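Local structure of mandelate racemase/muconate lactonizing protein (3V5C) at residues 177-180 and 181-184; 184-187 and 188-192; 210-213 and 214-218. The protein probably dehydrates galacturonate, as a magnesium-dependent lyase of the enolase superfamily, here in a mutant form with magnesium bound. The protein carries 1 engineered substitution. All coordinates share one frame; numbering follows the deposited sequence.

Interaction 1 (177-180 and 181-184); sequences HMPL and WEGT
Leu180 O accepts two donors from Thr184: the backbone N at 3.1 Å and the hydroxyl OG1 at 2.8 Å. They arrive from opposite faces of the carbonyl plane, each tilted 27° from it. The threonine hydroxyl lies beside its own backbone N (chi1 -52°), which turns it back toward the preceding turn. A valine here would probably cost Leu180 O its second donor, leaving one backbone bond to hold this carbonyl. The neighbouring bond, Gly183 N to Pro179 O, spans 2.8 Å with the donor nearly in line with the C=O.

Leu180 CD2 lies over one face of the Trp181 indole, 4.1 Å from the centroid of the six-membered ring, in a CH-pi contact offset toward the rim. Met178 crosses Glu182 at about a right angle, its CE methyl reaching OE2 at 3.5 Å, while Pro179 CG approaches OE1 of the same carboxylate. Farther out, Leu180 and Thr184 pack on Leu216, and Met178 leans on Leu140. Pro179 occupies the N-cap position, so the whole forms the opening turn of helix 180-198, which follows strand 167-170 in the enolase-type barrel.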
ATOM      1  N   HIS A 177     -15.889  19.252  -1.973  1.00 11.78           N
ATOM      2  CA  HIS A 177     -16.988  18.797  -2.833  1.00 13.35           C
ATOM      3  C   HIS A 177     -18.424  19.085  -2.371  1.00 15.43           C
ATOM      4  O   HIS A 177     -19.355  19.078  -3.185  1.00 16.95           O
ATOM      5  CB  HIS A 177     -16.844  17.306  -3.143  1.00 16.56           C
ATOM      6  CG  HIS A 177     -15.533  16.944  -3.772  1.00 14.98           C
ATOM      7  ND1 HIS A 177     -15.180  17.341  -5.045  1.00 16.08           N
ATOM      8  CD2 HIS A 177     -14.491  16.217  -3.303  1.00 11.83           C
ATOM      9  CE1 HIS A 177     -13.974  16.883  -5.328  1.00 14.35           C
ATOM     10  NE2 HIS A 177     -13.531  16.206  -4.286  1.00 13.30           N
ATOM     11  N   MET A 178     -18.603  19.291  -1.072  1.00 12.81           N
ATOM     12  CA  MET A 178     -19.897  19.642  -0.493  1.00 14.85           C
ATOM     13  C   MET A 178     -19.697  20.852   0.396  1.00 14.35           C
ATOM     14  O   MET A 178     -18.576  21.147   0.788  1.00 13.72           O
ATOM     15  CB  MET A 178     -20.427  18.501   0.383  1.00 14.62           C
ATOM     16  CG  MET A 178     -20.795  17.216  -0.332  1.00 17.60           C
ATOM     17  SD  MET A 178     -21.528  16.049   0.821  1.00 15.83           S
ATOM     18  CE  MET A 178     -23.063  16.900   1.247  1.00 17.23           C
ATOM     19  N   PRO A 179     -20.782  21.555   0.732  1.00 13.25           N
ATOM     20  CA  PRO A 179     -20.696  22.659   1.689  1.00 16.40           C
ATOM     21  C   PRO A 179     -20.067  22.141   2.974  1.00 13.95           C
ATOM     22  O   PRO A 179     -20.279  20.991   3.370  1.00 14.84           O
ATOM     23  CB  PRO A 179     -22.160  23.048   1.901  1.00 17.94           C
ATOM     24  CG  PRO A 179     -22.798  22.717   0.574  1.00 19.50           C
ATOM     25  CD  PRO A 179     -22.139  21.412   0.173  1.00 14.89           C
ATOM     26  N   LEU A 180     -19.270  22.993   3.607  1.00 13.89           N
ATOM     27  CA  LEU A 180     -18.470  22.604   4.758  1.00 15.37           C
ATOM     28  C   LEU A 180     -19.231  21.863   5.861  1.00 13.82           C
ATOM     29  O   LEU A 180     -18.871  20.750   6.249  1.00 13.30           O
ATOM     30  CB  LEU A 180     -17.810  23.848   5.344  1.00 19.69           C
ATOM     31  CG  LEU A 180     -16.932  23.620   6.565  1.00 18.17           C
ATOM     32  CD1 LEU A 180     -15.721  22.789   6.188  1.00 22.19           C
ATOM     33  CD2 LEU A 180     -16.519  24.961   7.168  1.00 22.23           C
ATOM     34  N   TRP A 181     -20.281  22.481   6.381  1.00 15.29           N
ATOM     35  CA  TRP A 181     -20.972  21.907   7.525  1.00 14.26           C
ATOM     36  C   TRP A 181     -21.780  20.658   7.158  1.00 12.62           C
ATOM     37  O   TRP A 181     -21.726  19.663   7.867  1.00 16.10           O
ATOM     38  CB  TRP A 181     -21.821  22.973   8.223  1.00 17.56           C
ATOM     39  CG  TRP A 181     -20.971  24.138   8.638  1.00 21.86           C
ATOM     40  CD1 TRP A 181     -20.987  25.396   8.105  1.00 30.23           C
ATOM     41  CD2 TRP A 181     -19.938  24.140   9.634  1.00 26.54           C
ATOM     42  NE1 TRP A 181     -20.047  26.185   8.722  1.00 32.72           N
ATOM     43  CE2 TRP A 181     -19.390  25.439   9.664  1.00 27.77           C
ATOM     44  CE3 TRP A 181     -19.435  23.176  10.509  1.00 28.07           C
ATOM     45  CZ2 TRP A 181     -18.366  25.801  10.540  1.00 28.88           C
ATOM     46  CZ3 TRP A 181     -18.409  23.535  11.378  1.00 31.50           C
ATOM     47  CH2 TRP A 181     -17.887  24.835  11.385  1.00 28.57           C
ATOM     48  N   GLU A 182     -22.514  20.718   6.052  1.00 13.68           N
ATOM     49  CA  GLU A 182     -23.269  19.563   5.586  1.00 15.58           C
ATOM     50  C   GLU A 182     -22.349  18.384   5.302  1.00 15.51           C
ATOM     51  O   GLU A 182     -22.655  17.259   5.662  1.00 14.08           O
ATOM     52  CB  GLU A 182     -24.035  19.910   4.319  1.00 15.99           C
ATOM     53  CG  GLU A 182     -24.924  18.780   3.860  1.00 22.13           C
ATOM     54  CD  GLU A 182     -25.584  19.038   2.524  1.00 24.74           C
ATOM     55  OE1 GLU A 182     -25.463  20.165   1.981  1.00 27.39           O
ATOM     56  OE2 GLU A 182     -26.218  18.091   2.010  1.00 24.78           O
ATOM     57  N   GLY A 183     -21.223  18.652   4.653  1.00 12.15           N
ATOM     58  CA  GLY A 183     -20.301  17.581   4.296  1.00 12.58           C
ATOM     59  C   GLY A 183     -19.716  16.914   5.529  1.00 10.99           C
ATOM     60  O   GLY A 183     -19.498  15.690   5.549  1.00 11.44           O
ATOM     61  N   THR A 184     -19.423  17.714   6.552  1.00 11.17           N
ATOM     62  CA  THR A 184     -18.895  17.160   7.792  1.00 11.42           C
ATOM     63  C   THR A 184     -19.945  16.313   8.527  1.00 13.29           C
ATOM     64  O   THR A 184     -19.648  15.220   9.033  1.00 11.24           O
ATOM     65  CB  THR A 184     -18.293  18.274   8.674  1.00 15.00           C
ATOM     66  OG1 THR A 184     -17.357  19.030   7.889  1.00 12.80           O
ATOM     67  CG2 THR A 184     -17.574  17.696   9.891  1.00 13.10           C
TER

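Interaction 2 (184-187 and 188-192); sequences TKRD and IAIVR
Asp187 O and Val191 N are joined by the last of four successive i to i+4 backbone hydrogen bonds, and their separation is 2.9 Å. The first of the series, Ile188 N to Thr184 O, measures 3.1 Å; Ala189 N to Lys185 O and Ile190 N to Arg186 O lie between. Their N-H...O angles run from 161° to 167°, evidence of a regular alpha-helix without a kink. Helix 180-198 is the crossover helix of a beta-alpha-beta unit, between parallel strands 167-170 and 204-207, and Ile190 and Val191 pack on Ile169 of the first strand.

The carbon contacts follow the same spacing. In Ile190 the CG1 branch sits beside the backbone N (chi1 -71°), which places CG1 3.3 Å from Arg186 O and lets CD1 extend to Arg186 CG at 3.7 Å. The isoleucine tip thus meets the aliphatic root of the arginine, the two chains crossing at a slant. On nearly the opposite side of the helix, Ile188 lays CG1 3.4 Å from Thr184 O. Val191 brings CG2 to 3.3 Å from Asp187 O.

The charged ends bond to other parts of the chain. Arg186, bent at chi2 and chi3, forms a salt bridge through NH1 to Asp139 and a hydrogen bond through NH2 to Leu142 O. Asp187 OD1 pairs with Arg173, while OD2 receives Gly172 N and bonds with Tyr212 OH.

Within this stretch, then, the four backbone bonds hold the turns together, and Arg186 CG with Ile190 CD1 is the one close side-chain contact. The ionic groups instead fasten the helix to surrounding loops, and the several donors around the buried Asp187 carboxylate would probably stabilise its negative charge.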
ATOM      1  N   THR A 184     -19.423  17.714   6.552  1.00 11.17           N
ATOM      2  CA  THR A 184     -18.895  17.160   7.792  1.00 11.42           C
ATOM      3  C   THR A 184     -19.945  16.313   8.527  1.00 13.29           C
ATOM      4  O   THR A 184     -19.648  15.220   9.033  1.00 11.24           O
ATOM      5  CB  THR A 184     -18.293  18.274   8.674  1.00 15.00           C
ATOM      6  OG1 THR A 184     -17.357  19.030   7.889  1.00 12.80           O
ATOM      7  CG2 THR A 184     -17.574  17.696   9.891  1.00 13.10           C
ATOM      8  N   LYS A 185     -21.177  16.817   8.602  1.00 13.30           N
ATOM      9  CA  LYS A 185     -22.278  16.021   9.153  1.00 15.24           C
ATOM     10  C   LYS A 185     -22.433  14.688   8.401  1.00 13.52           C
ATOM     11  O   LYS A 185     -22.645  13.634   9.010  1.00 13.93           O
ATOM     12  CB  LYS A 185     -23.579  16.827   9.105  1.00 15.92           C
ATOM     13  CG  LYS A 185     -24.755  16.168   9.812  1.00 25.62           C
ATOM     14  CD  LYS A 185     -26.011  17.042   9.690  1.00 33.60           C
ATOM     15  CE  LYS A 185     -27.288  16.215   9.746  1.00 31.13           C
ATOM     16  NZ  LYS A 185     -28.437  16.975   9.180  1.00 51.66           N
ATOM     17  N   ARG A 186     -22.285  14.745   7.083  1.00 11.64           N
ATOM     18  CA  ARG A 186     -22.452  13.560   6.231  1.00 12.88           C
ATOM     19  C   ARG A 186     -21.302  12.586   6.466  1.00 14.30           C
ATOM     20  O   ARG A 186     -21.538  11.383   6.560  1.00 11.95           O
ATOM     21  CB  ARG A 186     -22.623  13.954   4.749  1.00 13.98           C
ATOM     22  CG  ARG A 186     -22.418  12.841   3.706  1.00 16.52           C
ATOM     23  CD  ARG A 186     -23.664  12.233   3.074  1.00 30.54           C
ATOM     24  NE  ARG A 186     -24.633  13.156   2.461  1.00 22.16           N
ATOM     25  CZ  ARG A 186     -24.854  13.322   1.151  1.00 22.35           C
ATOM     26  NH1 ARG A 186     -24.149  12.674   0.212  1.00 16.93           N
ATOM     27  NH2 ARG A 186     -25.815  14.154   0.773  1.00 18.82           N
ATOM     28  N   ASP A 187     -20.069  13.098   6.598  1.00 12.15           N
ATOM     29  CA  ASP A 187     -18.933  12.245   6.936  1.00 11.52           C
ATOM     30  C   ASP A 187     -19.257  11.411   8.166  1.00 11.08           C
ATOM     31  O   ASP A 187     -19.055  10.200   8.178  1.00 12.46           O
ATOM     32  CB  ASP A 187     -17.679  13.055   7.301  1.00 10.22           C
ATOM     33  CG  ASP A 187     -16.992  13.710   6.118  1.00 12.09           C
ATOM     34  OD1 ASP A 187     -17.192  13.330   4.939  1.00 11.47           O
ATOM     35  OD2 ASP A 187     -16.207  14.654   6.404  1.00 11.39           O
ATOM     36  N   ILE A 188     -19.717  12.092   9.220  1.00 10.59           N
ATOM     37  CA  ILE A 188     -19.959  11.452  10.517  1.00  9.83           C
ATOM     38  C   ILE A 188     -21.015  10.347  10.388  1.00 11.56           C
ATOM     39  O   ILE A 188     -20.818   9.237  10.884  1.00 12.83           O
ATOM     40  CB  ILE A 188     -20.410  12.479  11.562  1.00 11.92           C
ATOM     41  CG1 ILE A 188     -19.230  13.394  11.909  1.00 10.96           C
ATOM     42  CG2 ILE A 188     -20.910  11.762  12.831  1.00 12.55           C
ATOM     43  CD1 ILE A 188     -19.611  14.721  12.546  1.00 13.47           C
ATOM     44  N   ALA A 189     -22.120  10.677   9.719  1.00 12.41           N
ATOM     45  CA  ALA A 189     -23.214   9.736   9.515  1.00 12.51           C
ATOM     46  C   ALA A 189     -22.732   8.509   8.757  1.00 15.37           C
ATOM     47  O   ALA A 189     -23.126   7.387   9.064  1.00 14.83           O
ATOM     48  CB  ALA A 189     -24.340  10.401   8.743  1.00 13.01           C
ATOM     49  N   ILE A 190     -21.907   8.729   7.739  1.00 10.25           N
ATOM     50  CA  ILE A 190     -21.372   7.612   6.962  1.00 10.40           C
ATOM     51  C   ILE A 190     -20.469   6.718   7.811  1.00 12.94           C
ATOM     52  O   ILE A 190     -20.555   5.489   7.762  1.00 13.05           O
ATOM     53  CB  ILE A 190     -20.637   8.117   5.702  1.00 12.26           C
ATOM     54  CG1 ILE A 190     -21.655   8.664   4.696  1.00 13.93           C
ATOM     55  CG2 ILE A 190     -19.789   7.002   5.082  1.00 10.62           C
ATOM     56  CD1 ILE A 190     -21.061   9.389   3.508  1.00 14.71           C
ATOM     57  N   VAL A 191     -19.573   7.326   8.571  1.00 11.11           N
ATOM     58  CA  VAL A 191     -18.714   6.541   9.425  1.00 12.14           C
ATOM     59  C   VAL A 191     -19.519   5.708  10.415  1.00 14.12           C
ATOM     60  O   VAL A 191     -19.264   4.528  10.579  1.00 13.98           O
ATOM     61  CB  VAL A 191     -17.686   7.402  10.133  1.00 10.81           C
ATOM     62  CG1 VAL A 191     -16.873   6.527  11.090  1.00 13.80           C
ATOM     63  CG2 VAL A 191     -16.774   8.067   9.093  1.00 15.11           C
ATOM     64  N   ARG A 192     -20.509   6.321  11.054  0.63 14.28           N
ATOM     65  CA  ARG A 192     -21.387   5.576  11.949  0.63 14.22           C
ATOM     66  C   ARG A 192     -22.026   4.397  11.224  0.63 15.34           C
ATOM     67  O   ARG A 192     -22.053   3.279  11.735  0.63 15.29           O
ATOM     68  CB  ARG A 192     -22.514   6.472  12.470  0.63 15.31           C
ATOM     69  CG  ARG A 192     -22.096   7.577  13.393  0.63 21.18           C
ATOM     70  CD  ARG A 192     -23.329   8.205  14.050  0.63 25.61           C
ATOM     71  NE  ARG A 192     -22.957   9.145  15.100  0.63 27.15           N
ATOM     72  CZ  ARG A 192     -22.460   8.776  16.275  0.63 27.70           C
ATOM     73  NH1 ARG A 192     -22.286   7.489  16.543  0.63 33.78           N
ATOM     74  NH2 ARG A 192     -22.142   9.687  17.184  0.63 30.56           N
TER

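Interaction 3 (210-213 and 214-218); sequences NAYN and LNLTK
Asn213 and Leu216 make the N-cap contact of helix 214-223, at the point where the loop after strand 204-207 enters the next helix of the enolase-type barrel. The evidence is a capping hydrogen bond: Leu216 N donates to Asn213 OD1 at 2.9 Å, with an N-H...O angle of 166° and the donor almost straight beyond the side-chain C=O. Such a bond satisfies an N-H of the first turn, which has no preceding helical carbonyl to pair with. The asparagine reaches it with CG set between its backbone N and carbonyl carbon (chi1 57°), a rotation that swings the amide oxygen over the start of the helix. Leu216 CB lies 3.4 Å from the same oxygen.

Tyr212 packs beside the cap: its CB lies 3.4 Å from Thr217 OG1, and its CB and that of Leu216 are 4.1 Å apart, the two side chains crossing at about a right angle. The tyrosine ring runs on toward Val171 and helix 180-198. Leu214 packs on Leu242 and Leu246 of helix 240-253, and Lys218 NZ forms a salt bridge with Asp245 of that helix. Leu216 touches Leu180 and Thr184 of helix 180-198, so the first turn has contacts with both neighbouring helices.

The backbone oxygen of Asn213 is held separately, by both donors of Thr217. The amide N approaches at 3.0 Å, not far from the carbonyl plane, whereas the hydroxyl OG1, at 2.8 Å, comes in well above that plane, 42° out of it.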
ATOM      1  N   ASN A 210      -6.338  15.246   3.998  1.00 10.59           N
ATOM      2  CA  ASN A 210      -5.945  16.590   4.443  1.00 10.20           C
ATOM      3  C   ASN A 210      -7.012  17.681   4.376  1.00  9.68           C
ATOM      4  O   ASN A 210      -6.701  18.871   4.468  1.00 10.60           O
ATOM      5  CB  ASN A 210      -4.689  17.051   3.697  1.00 10.75           C
ATOM      6  CG  ASN A 210      -3.460  16.256   4.099  1.00 13.26           C
ATOM      7  OD1 ASN A 210      -3.390  15.723   5.217  1.00 11.17           O
ATOM      8  ND2 ASN A 210      -2.490  16.171   3.199  1.00 17.01           N
ATOM      9  N   ALA A 211      -8.272  17.279   4.257  1.00 10.30           N
ATOM     10  CA  ALA A 211      -9.344  18.250   4.055  1.00  9.63           C
ATOM     11  C   ALA A 211      -9.857  18.894   5.335  1.00 11.05           C
ATOM     12  O   ALA A 211     -10.683  19.798   5.273  1.00 13.70           O
ATOM     13  CB  ALA A 211     -10.494  17.610   3.304  1.00 13.17           C
ATOM     14  N   TYR A 212      -9.402  18.422   6.497  1.00 10.25           N
ATOM     15  CA  TYR A 212      -9.820  19.021   7.748  1.00  9.51           C
ATOM     16  C   TYR A 212      -8.816  20.083   8.222  1.00 11.50           C
ATOM     17  O   TYR A 212      -7.791  20.301   7.574  1.00 12.45           O
ATOM     18  CB  TYR A 212      -9.965  17.934   8.819  1.00 11.13           C
ATOM     19  CG  TYR A 212     -11.156  16.994   8.655  1.00 10.15           C
ATOM     20  CD1 TYR A 212     -12.248  17.319   7.843  1.00 13.47           C
ATOM     21  CD2 TYR A 212     -11.192  15.784   9.348  1.00 10.45           C
ATOM     22  CE1 TYR A 212     -13.339  16.440   7.726  1.00 11.05           C
ATOM     23  CE2 TYR A 212     -12.256  14.918   9.239  1.00 11.46           C
ATOM     24  CZ  TYR A 212     -13.322  15.248   8.446  1.00 10.11           C
ATOM     25  OH  TYR A 212     -14.359  14.347   8.382  1.00 12.43           O
ATOM     26  N   ASN A 213      -9.144  20.763   9.327  1.00 11.89           N
ATOM     27  CA  ASN A 213      -8.162  21.462  10.167  1.00  9.88           C
ATOM     28  C   ASN A 213      -8.339  20.865  11.567  1.00 11.03           C
ATOM     29  O   ASN A 213      -9.124  19.903  11.737  1.00 12.43           O
ATOM     30  CB  ASN A 213      -8.352  22.992  10.119  1.00 11.21           C
ATOM     31  CG  ASN A 213      -9.751  23.431  10.531  1.00 14.01           C
ATOM     32  OD1 ASN A 213     -10.499  22.680  11.165  1.00 11.67           O
ATOM     33  ND2 ASN A 213     -10.110  24.661  10.171  1.00 13.57           N
ATOM     34  N   LEU A 214      -7.616  21.361  12.561  1.00  8.99           N
ATOM     35  CA  LEU A 214      -7.609  20.686  13.844  1.00  9.11           C
ATOM     36  C   LEU A 214      -8.998  20.691  14.495  1.00 12.34           C
ATOM     37  O   LEU A 214      -9.426  19.686  15.070  1.00 12.41           O
ATOM     38  CB  LEU A 214      -6.538  21.283  14.758  1.00  9.61           C
ATOM     39  CG  LEU A 214      -6.431  20.735  16.180  1.00  8.80           C
ATOM     40  CD1 LEU A 214      -6.092  19.239  16.185  1.00 13.81           C
ATOM     41  CD2 LEU A 214      -5.361  21.538  16.947  1.00 13.57           C
ATOM     42  N   ASN A 215      -9.691  21.827  14.427  1.00 11.45           N
ATOM     43  CA  ASN A 215     -11.010  21.913  15.050  1.00 12.73           C
ATOM     44  C   ASN A 215     -12.073  21.076  14.328  1.00 13.54           C
ATOM     45  O   ASN A 215     -12.916  20.466  14.979  1.00 12.98           O
ATOM     46  CB  ASN A 215     -11.457  23.366  15.257  1.00 12.34           C
ATOM     47  CG  ASN A 215     -11.029  23.917  16.608  1.00 12.33           C
ATOM     48  OD1 ASN A 215     -10.772  23.160  17.537  1.00 14.55           O
ATOM     49  ND2 ASN A 215     -10.978  25.237  16.733  1.00 13.16           N
ATOM     50  N   LEU A 216     -12.037  21.023  12.992  1.00 12.10           N
ATOM     51  CA  LEU A 216     -12.932  20.105  12.280  1.00 10.36           C
ATOM     52  C   LEU A 216     -12.664  18.681  12.725  1.00 12.57           C
ATOM     53  O   LEU A 216     -13.592  17.889  12.916  1.00 12.70           O
ATOM     54  CB  LEU A 216     -12.753  20.200  10.771  1.00 13.96           C
ATOM     55  CG  LEU A 216     -13.503  21.331  10.093  1.00 17.66           C
ATOM     56  CD1 LEU A 216     -12.975  21.543   8.671  1.00 17.98           C
ATOM     57  CD2 LEU A 216     -15.018  21.052  10.088  1.00 18.15           C
ATOM     58  N   THR A 217     -11.381  18.359  12.880  1.00 11.95           N
ATOM     59  CA  THR A 217     -10.973  17.026  13.291  1.00 12.25           C
ATOM     60  C   THR A 217     -11.534  16.693  14.654  1.00 11.29           C
ATOM     61  O   THR A 217     -12.090  15.615  14.846  1.00 12.24           O
ATOM     62  CB  THR A 217      -9.444  16.909  13.295  1.00 10.66           C
ATOM     63  OG1 THR A 217      -8.978  17.140  11.957  1.00 11.11           O
ATOM     64  CG2 THR A 217      -9.026  15.515  13.756  1.00 14.62           C
ATOM     65  N   LYS A 218     -11.411  17.627  15.593  1.00 11.69           N
ATOM     66  CA  LYS A 218     -11.933  17.404  16.931  1.00 11.14           C
ATOM     67  C   LYS A 218     -13.455  17.278  16.916  1.00 11.90           C
ATOM     68  O   LYS A 218     -14.018  16.505  17.699  1.00 14.48           O
ATOM     69  CB  LYS A 218     -11.504  18.544  17.861  1.00  9.46           C
ATOM     70  CG  LYS A 218     -10.010  18.514  18.167  1.00 11.52           C
ATOM     71  CD  LYS A 218      -9.640  19.727  19.023  1.00 11.27           C
ATOM     72  CE  LYS A 218      -8.189  19.633  19.461  1.00 10.90           C
ATOM     73  NZ  LYS A 218      -7.795  20.845  20.250  1.00 12.16           N
TER

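In the fold
Interactions 1 and 2 are consecutive pieces of helix 180-198, sharing Thr184 and with centres about 10 Å apart; Met178 CE also touches Arg186 NH2 at 3.9 Å. Interaction 3 opens the following helix, 214-223, its centre about 13 Å from that of interaction 1 and 14 Å from that of interaction 2. Leucine packing joins the two helices, Leu180 CD1 meeting Leu216 CD1 at 3.9 Å. A polar tie lies nearby, with Asp187 OD2 and Tyr212 OH 2.7 Å apart. The Tyr212 side chain is about 12 Å from the magnesium ion bound at the site of Glu238 and Asp261, so it is not a ligand of the metal.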